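Local atomic coordinates of malate dehydrogenase (Entamoeba histolytica, PDB entry 3I0P), a protein that probably catalyses the NAD-dependent interconversion of malate and oxaloacetate. Residues A[84-89]-A[114-119]; A[141-146]-A[165-170]; A[255-260]-A[283-288]. All blocks are in the same frame, centred on the assembly; numbering follows the deposited sequence.

Contact 1 of 3, residues A[84-89]-A[114-119]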
# COMPACT_ATOMS: atom_id res chain seq x y z
N CYS A 84 -0.27 -14.64 -15.32
CA CYS A 84 0.83 -15.53 -15.68
C CYS A 84 1.76 -15.81 -14.50
O CYS A 84 1.97 -14.93 -13.65
CB CYS A 84 1.61 -14.98 -16.87
SG CYS A 84 2.79 -16.16 -17.56
N VAL A 85 2.29 -17.03 -14.43
CA VAL A 85 3.38 -17.37 -13.51
C VAL A 85 4.64 -17.61 -14.33
O VAL A 85 4.62 -18.37 -15.30
CB VAL A 85 3.09 -18.63 -12.66
CG1 VAL A 85 4.32 -19.01 -11.81
CG2 VAL A 85 1.87 -18.43 -11.79
N LEU A 86 5.73 -16.97 -13.92
CA LEU A 86 7.01 -17.16 -14.57
C LEU A 86 8.03 -17.76 -13.61
O LEU A 86 8.08 -17.40 -12.43
CB LEU A 86 7.54 -15.85 -15.14
CG LEU A 86 6.73 -15.04 -16.16
CD1 LEU A 86 7.35 -13.66 -16.34
CD2 LEU A 86 6.61 -15.76 -17.50
N ASP A 87 8.82 -18.69 -14.12
CA ASP A 87 10.02 -19.17 -13.45
C ASP A 87 11.17 -18.35 -14.01
O ASP A 87 11.41 -18.35 -15.22
CB ASP A 87 10.21 -20.65 -13.74
CG ASP A 87 11.41 -21.25 -13.04
OD1 ASP A 87 12.01 -20.60 -12.16
OD2 ASP A 87 11.76 -22.40 -13.38
N GLY A 88 11.88 -17.65 -13.13
CA GLY A 88 12.93 -16.72 -13.54
C GLY A 88 14.21 -17.36 -14.03
O GLY A 88 15.08 -16.68 -14.59
N ASN A 89 14.33 -18.68 -13.81
CA ASN A 89 15.47 -19.48 -14.26
C ASN A 89 16.79 -18.93 -13.76
O ASN A 89 17.83 -19.06 -14.41
CB ASN A 89 15.48 -19.59 -15.79
CG ASN A 89 14.37 -20.47 -16.31
OD1 ASN A 89 14.10 -21.53 -15.75
ND2 ASN A 89 13.71 -20.03 -17.38
N GLY A 114 -3.97 -7.01 -16.05
CA GLY A 114 -2.96 -8.04 -16.19
C GLY A 114 -2.14 -8.16 -14.92
O GLY A 114 -1.84 -7.15 -14.26
N MET A 115 -1.79 -9.40 -14.57
CA MET A 115 -0.91 -9.67 -13.44
C MET A 115 0.06 -10.80 -13.76
O MET A 115 -0.35 -11.90 -14.15
CB MET A 115 -1.69 -9.99 -12.17
CG MET A 115 -0.79 -10.27 -10.97
SD MET A 115 -1.64 -10.08 -9.40
CE MET A 115 -0.31 -10.47 -8.26
N VAL A 116 1.34 -10.52 -13.59
CA VAL A 116 2.35 -11.53 -13.82
C VAL A 116 3.17 -11.64 -12.57
O VAL A 116 3.60 -10.63 -12.02
CB VAL A 116 3.22 -11.18 -15.03
CG1 VAL A 116 4.40 -12.11 -15.11
CG2 VAL A 116 2.39 -11.27 -16.30
N VAL A 117 3.36 -12.87 -12.09
CA VAL A 117 4.21 -13.12 -10.92
C VAL A 117 5.45 -13.93 -11.30
O VAL A 117 5.45 -14.66 -12.30
CB VAL A 117 3.44 -13.76 -9.73
CG1 VAL A 117 2.37 -12.81 -9.23
CG2 VAL A 117 2.83 -15.11 -10.13
N VAL A 118 6.52 -13.78 -10.52
CA VAL A 118 7.79 -14.42 -10.82
C VAL A 118 8.33 -15.14 -9.60
O VAL A 118 8.29 -14.60 -8.49
CB VAL A 118 8.85 -13.39 -11.31
CG1 VAL A 118 10.14 -14.08 -11.66
CG2 VAL A 118 8.33 -12.59 -12.51
N ARG A 119 8.82 -16.37 -9.81
CA ARG A 119 9.65 -17.09 -8.83
C ARG A 119 11.07 -17.35 -9.37
O ARG A 119 11.31 -17.22 -10.59
CB ARG A 119 8.99 -18.41 -8.41
CG ARG A 119 9.09 -19.53 -9.43
CD ARG A 119 8.95 -20.93 -8.81
NE ARG A 119 8.75 -21.93 -9.86
CZ ARG A 119 7.57 -22.42 -10.25
NH1 ARG A 119 6.44 -22.04 -9.67
NH2 ARG A 119 7.53 -23.31 -11.23
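Strands 83-87 and 113-121 lie next to each other in parallel, joined through helix 93-111, and so illustrate the beta-alpha-beta crossover. The backbone supplies the polar part of the contact. Leu86 is gripped at both ends: its N donates to Val117 O at 2.8 Å, and its O accepts Arg119 N at 2.9 Å along a nearly straight line (170° at the hydrogen). Cys84 O receives Val117 N in the same way, Gly88 N continues the ladder to Arg119 O (2.6 Å), and Cys84 N adds a weak bond to Met115 O.

Apolar contacts fall on two faces. On the one covered by helix 93-111, Leu86 CD1 reaches obliquely across to Val116 CG1 at 3.6 Å and also meets Val118 CG2 at 4.1 Å. On the other, Val85 CG2 and Val117 CG2 meet at 3.8 Å where the two side chains cross obliquely, beneath Phe294 of the second subunit.

Charge enters at Arg119. Its CG stands between backbone N and carbonyl carbon (chi1 76°), and the extended chain passes Asp87, leaving Asp87 OD1 4.2 Å from Arg119 NE, with carboxylate and guanidinium planes 46° apart. Asp87 OD1 bonds instead to Asn120 ND2, and Arg119 NH1 to Ser262 O. The opposite charges therefore probably attract only at a distance, while main-chain bonds and branched side chains hold the strands in register.

Contact 2 of 3, residues A[141-146]-A[165-170]. With NAD (nicotinamide-adenine-dinucleotide), chain B.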
# COMPACT_ATOMS: atom_id res chain seq x y z
N GLY A 141 0.45 1.08 -12.87
CA GLY A 141 1.35 -0.05 -12.62
C GLY A 141 1.73 -0.22 -11.16
O GLY A 141 2.26 0.69 -10.53
N ILE A 142 1.46 -1.40 -10.63
CA ILE A 142 1.74 -1.72 -9.24
C ILE A 142 2.65 -2.94 -9.22
O ILE A 142 2.38 -3.94 -9.90
CB ILE A 142 0.44 -2.00 -8.43
CG1 ILE A 142 -0.51 -0.79 -8.49
CG2 ILE A 142 0.78 -2.38 -6.99
CD1 ILE A 142 -1.93 -1.06 -8.00
N CYS A 143 3.73 -2.88 -8.45
CA CYS A 143 4.69 -3.96 -8.45
C CYS A 143 5.50 -3.97 -7.17
O CYS A 143 5.44 -3.02 -6.38
CB CYS A 143 5.58 -3.87 -9.69
SG CYS A 143 7.02 -2.81 -9.55
N GLY A 144 6.24 -5.05 -6.95
CA GLY A 144 7.04 -5.22 -5.74
C GLY A 144 7.87 -6.49 -5.79
O GLY A 144 7.78 -7.28 -6.74
N THR A 145 8.68 -6.69 -4.76
CA THR A 145 9.59 -7.82 -4.68
C THR A 145 9.79 -8.14 -3.22
O THR A 145 9.67 -7.26 -2.38
CB THR A 145 10.98 -7.50 -5.35
OG1 THR A 145 11.79 -8.68 -5.38
CG2 THR A 145 11.73 -6.40 -4.62
N ASN A 146 10.05 -9.41 -2.89
CA ASN A 146 10.57 -9.69 -1.56
C ASN A 146 12.10 -9.63 -1.57
O ASN A 146 12.70 -9.47 -2.64
CB ASN A 146 10.01 -10.99 -0.95
CG ASN A 146 10.26 -12.24 -1.79
OD1 ASN A 146 10.91 -12.22 -2.84
ND2 ASN A 146 9.71 -13.36 -1.31
N PRO A 165 9.91 -3.58 -1.13
CA PRO A 165 9.41 -2.33 -1.68
C PRO A 165 8.13 -2.52 -2.49
O PRO A 165 7.85 -3.62 -2.99
CB PRO A 165 10.55 -1.85 -2.58
CG PRO A 165 11.20 -3.09 -3.04
CD PRO A 165 11.07 -4.08 -1.89
N LEU A 166 7.37 -1.44 -2.57
CA LEU A 166 6.16 -1.36 -3.36
C LEU A 166 6.32 -0.13 -4.23
O LEU A 166 6.69 0.94 -3.74
CB LEU A 166 4.97 -1.20 -2.43
CG LEU A 166 3.56 -1.11 -3.01
CD1 LEU A 166 3.19 -2.41 -3.71
CD2 LEU A 166 2.58 -0.79 -1.88
N ALA A 167 6.09 -0.28 -5.53
CA ALA A 167 6.10 0.85 -6.45
C ALA A 167 4.75 0.95 -7.15
O ALA A 167 4.15 -0.08 -7.48
CB ALA A 167 7.21 0.73 -7.44
N ILE A 168 4.29 2.18 -7.34
CA ILE A 168 3.00 2.47 -7.98
C ILE A 168 3.21 3.58 -8.99
O ILE A 168 3.57 4.71 -8.62
CB ILE A 168 1.93 2.93 -6.96
CG1 ILE A 168 1.76 1.90 -5.85
CG2 ILE A 168 0.60 3.22 -7.66
CD1 ILE A 168 1.31 2.51 -4.54
N GLY A 169 2.99 3.26 -10.27
CA GLY A 169 3.13 4.24 -11.35
C GLY A 169 1.79 4.60 -11.94
O GLY A 169 1.02 3.73 -12.33
N ILE A 170 1.49 5.89 -12.00
CA ILE A 170 0.19 6.36 -12.48
C ILE A 170 0.37 7.47 -13.51
O ILE A 170 1.07 8.46 -13.25
CB ILE A 170 -0.71 6.85 -11.31
CG1 ILE A 170 -1.09 5.68 -10.39
CG2 ILE A 170 -1.95 7.59 -11.84
CD1 ILE A 170 -1.58 6.07 -9.03
PA NAD B . 12.49 6.88 -0.16
O1A NAD B . 13.67 7.53 -0.84
O2A NAD B . 12.35 7.02 1.32
O5B NAD B . 11.18 7.48 -0.89
C5B NAD B . 11.09 7.47 -2.32
C4B NAD B . 9.67 7.74 -2.82
O4B NAD B . 9.00 8.73 -2.03
C3B NAD B . 9.65 8.29 -4.24
O3B NAD B . 8.43 7.86 -4.87
C2B NAD B . 9.63 9.79 -4.04
O2B NAD B . 9.03 10.46 -5.15
C1B NAD B . 8.76 9.92 -2.80
N9A NAD B . 9.03 11.13 -1.96
C8A NAD B . 10.17 11.43 -1.33
N7A NAD B . 9.99 12.59 -0.66
C5A NAD B . 8.72 13.01 -0.87
C6A NAD B . 7.96 14.11 -0.46
N6A NAD B . 8.49 15.06 0.34
N1A NAD B . 6.68 14.23 -0.87
C2A NAD B . 6.13 13.31 -1.67
N3A NAD B . 6.83 12.24 -2.08
C4A NAD B . 8.13 12.07 -1.70
O3 NAD B . 12.37 5.31 -0.57
PN NAD B . 13.34 4.07 -0.15
O1N NAD B . 12.52 3.14 0.70
O2N NAD B . 14.67 4.59 0.34
O5D NAD B . 13.62 3.33 -1.54
C5D NAD B . 14.61 3.82 -2.45
C4D NAD B . 14.80 2.85 -3.61
O4D NAD B . 15.29 1.59 -3.14
C3D NAD B . 13.48 2.55 -4.33
O3D NAD B . 13.66 2.85 -5.72
C2D NAD B . 13.20 1.07 -4.07
O2D NAD B . 12.60 0.35 -5.16
C1D NAD B . 14.59 0.54 -3.81
N1N NAD B . 14.57 -0.71 -3.05
C2N NAD B . 14.76 -1.87 -3.71
C3N NAD B . 14.74 -3.08 -3.02
C7N NAD B . 14.95 -4.39 -3.74
O7N NAD B . 14.94 -5.43 -3.09
N7N NAD B . 15.15 -4.38 -5.05
C4N NAD B . 14.53 -3.08 -1.64
C5N NAD B . 14.33 -1.86 -0.98
C6N NAD B . 14.35 -0.68 -1.71
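Antiparallel pairing within the mixed sheet of the malate/L-lactate dehydrogenase fold brings strand 139-145 alongside strand 166-170, and the pair carries side chains of three different kinds of surroundings. On the face of Ile142, Leu166 and Ile168, Ile142 and Leu166 lie side by side and point the same way, with Ile142 CG2 4.1 Å from Leu166 CD1. Leu166 CG is anti to its backbone N, and the turn at chi2 (64°) brings CD1 back over the neighbouring strand, where it also meets Cys143 O. Phe253 of the second subunit packs on Ile142 and Ile168, so this face looks toward the dimer partner.

The opposite face carries smaller groups: Cys143 SG, held in the crowded position between backbone N and carbonyl carbon, stands 4.1 Å from Ala167 CB, and both residues lie against helix 127-136. Beneath these side chains the main chain is bonded twice at each of two hydrogen-bonded pairs, Gly141 with Gly169 and Cys143 with Ala167. Gly169 N reaches Gly141 O at 2.7 Å in the carbonyl plane, whereas Ala167 N approaches Cys143 O from 26° out of its plane.

At the end of the ladder the pair reaches NAD. Thr145 OG1 is anti to the backbone N (chi1 -174°) and is hydrogen-bonded to His284 ND1 and Gly283 O. The same rotation sends the methyl obliquely against the proline, with Thr145 CG2 3.6 Å from Pro165 CD, and toward the carboxamide, 3.7 Å from NAD O7N. Pro165 in turn backs one face of the nicotinamide ring: its CG lies 3.5 Å from NAD C3N, and its CD 3.6 Å from NAD C4N, the carbon that takes up the hydride when the cofactor is reduced.

Contact 3 of 3, residues A[255-260]-A[283-288]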
# COMPACT_ATOMS: atom_id res chain seq x y z
N GLU A 255 5.28 -9.39 0.49
CA GLU A 255 5.84 -10.73 0.59
C GLU A 255 4.92 -11.80 -0.02
O GLU A 255 5.37 -12.64 -0.81
CB GLU A 255 6.10 -11.06 2.06
CG GLU A 255 6.86 -12.36 2.31
CD GLU A 255 8.35 -12.22 2.05
OE1 GLU A 255 8.94 -13.19 1.54
OE2 GLU A 255 8.93 -11.15 2.35
N ILE A 256 3.64 -11.77 0.36
CA ILE A 256 2.66 -12.74 -0.11
C ILE A 256 2.45 -12.62 -1.61
O ILE A 256 2.46 -13.62 -2.32
CB ILE A 256 1.32 -12.59 0.62
CG1 ILE A 256 1.48 -13.01 2.08
CG2 ILE A 256 0.22 -13.38 -0.07
CD1 ILE A 256 0.32 -12.59 2.94
N MET A 257 2.29 -11.39 -2.09
CA MET A 257 2.15 -11.13 -3.53
C MET A 257 3.37 -11.60 -4.31
O MET A 257 3.25 -12.06 -5.44
CB MET A 257 1.92 -9.63 -3.79
CG MET A 257 0.66 -9.04 -3.17
SD MET A 257 -0.82 -9.61 -4.00
CE MET A 257 -0.98 -8.40 -5.32
N SER A 258 4.55 -11.48 -3.70
CA SER A 258 5.81 -11.82 -4.37
C SER A 258 6.10 -13.31 -4.36
O SER A 258 6.61 -13.83 -5.34
CB SER A 258 6.98 -11.03 -3.79
OG SER A 258 6.73 -9.64 -3.90
N SER A 259 5.74 -14.00 -3.26
CA SER A 259 6.07 -15.44 -3.11
C SER A 259 4.91 -16.45 -3.25
O SER A 259 5.10 -17.54 -3.80
CB SER A 259 6.82 -15.69 -1.80
OG SER A 259 6.08 -15.22 -0.70
N CYS A 260 3.73 -16.11 -2.77
CA CYS A 260 2.67 -17.11 -2.62
C CYS A 260 1.99 -17.50 -3.92
O CYS A 260 1.50 -18.63 -4.05
CB CYS A 260 1.63 -16.66 -1.60
SG CYS A 260 2.28 -16.73 0.07
N GLY A 283 11.12 -13.65 -5.31
CA GLY A 283 9.90 -13.46 -6.08
C GLY A 283 9.60 -11.99 -6.36
O GLY A 283 10.14 -11.09 -5.69
N HIS A 284 8.75 -11.76 -7.37
CA HIS A 284 8.29 -10.43 -7.77
C HIS A 284 6.84 -10.54 -8.24
O HIS A 284 6.41 -11.61 -8.68
CB HIS A 284 9.08 -9.90 -8.98
CG HIS A 284 10.56 -10.12 -8.95
ND1 HIS A 284 11.35 -9.83 -7.85
CD2 HIS A 284 11.41 -10.54 -9.92
CE1 HIS A 284 12.61 -10.09 -8.15
NE2 HIS A 284 12.68 -10.51 -9.40
N PHE A 285 6.12 -9.43 -8.17
CA PHE A 285 4.79 -9.33 -8.81
C PHE A 285 4.66 -8.03 -9.59
O PHE A 285 5.29 -7.02 -9.24
CB PHE A 285 3.66 -9.44 -7.79
CG PHE A 285 3.52 -8.26 -6.88
CD1 PHE A 285 2.60 -7.26 -7.15
CD2 PHE A 285 4.31 -8.15 -5.73
CE1 PHE A 285 2.45 -6.15 -6.31
CE2 PHE A 285 4.18 -7.05 -4.88
CZ PHE A 285 3.25 -6.05 -5.16
N PHE A 286 3.83 -8.06 -10.63
CA PHE A 286 3.62 -6.92 -11.52
C PHE A 286 2.16 -6.86 -11.94
O PHE A 286 1.64 -7.81 -12.54
CB PHE A 286 4.52 -7.02 -12.75
CG PHE A 286 5.96 -7.22 -12.43
CD1 PHE A 286 6.76 -6.14 -12.08
CD2 PHE A 286 6.52 -8.49 -12.45
CE1 PHE A 286 8.10 -6.31 -11.76
CE2 PHE A 286 7.85 -8.68 -12.14
CZ PHE A 286 8.65 -7.58 -11.79
N ILE A 287 1.51 -5.74 -11.61
CA ILE A 287 0.11 -5.52 -11.93
C ILE A 287 -0.00 -4.33 -12.88
O ILE A 287 0.62 -3.30 -12.66
CB ILE A 287 -0.73 -5.24 -10.66
CG1 ILE A 287 -0.70 -6.44 -9.72
CG2 ILE A 287 -2.19 -4.86 -11.01
CD1 ILE A 287 -1.52 -6.22 -8.46
N ALA A 288 -0.81 -4.48 -13.93
CA ALA A 288 -1.12 -3.39 -14.85
C ALA A 288 -2.64 -3.23 -15.03
O ALA A 288 -3.35 -4.21 -15.25
CB ALA A 288 -0.44 -3.63 -16.17
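The Phe285 ring receives a methylene on one face and a hydroxyl at its edge, both from consecutive residues of helix 244-259. Met257 CB stands over the face, displaced toward the rim, in a CH-pi contact 3.6 Å from the ring centroid. Ser258 OG comes in near the ring plane, 3.4 Å from Phe285 CD2. Phe285 meets this pair because its CG takes the crowded position between backbone N and carbonyl carbon (chi1 70°).

Beyond CB, the bends at chi2 and chi3 carry the methionine along the strand. Its SD stands high above the same face, 5.3 Å from the ring centroid and close to the ring normal, a long Met-aromatic contact, and its methyl CE ends 3.9 Å from Ile287 CD1. Helix and strand meet nearly at right angles (97° between short axes), so a single turn of helix touches the strand. Two residues before Phe285, Gly283 CA approaches Ser258 O at 3.4 Å in a CA-H...O contact.

Polar ends find partners away from this interface. Ser258 OG bonds to Val254 O one turn back in the helix, Ser259 OG and N share Glu255 O, and His284 turns aside to Thr145 and Ser121. With no conventional hydrogen bond between helix and strand, the contact rests on dispersion and weakly polar C-H interactions, packing the helix over the Phe285 and Ile287 face while the hydroxyls are satisfied elsewhere.

How the contacts relate
Read from the N terminus, the three contacts come in series, each closing its own loop before the next opens, with neither nesting nor crossing. Contact 1 closes the crossover through helix 93-111; contact 2 closes the 18-residue connection between strands 139-145 and 166-170; contact 3 closes the excursion from helix 244-259 to strand 282-290. That last strand enters the sheet between the other two pairs. Val118 N meets His284 O on one side and Ile142 O meets Ile287 N on the other, joining contacts 1 and 2, whose nearest atoms remain about 7 Å apart. All three touch the second subunit, and contact 2 adds the nicotinamide site.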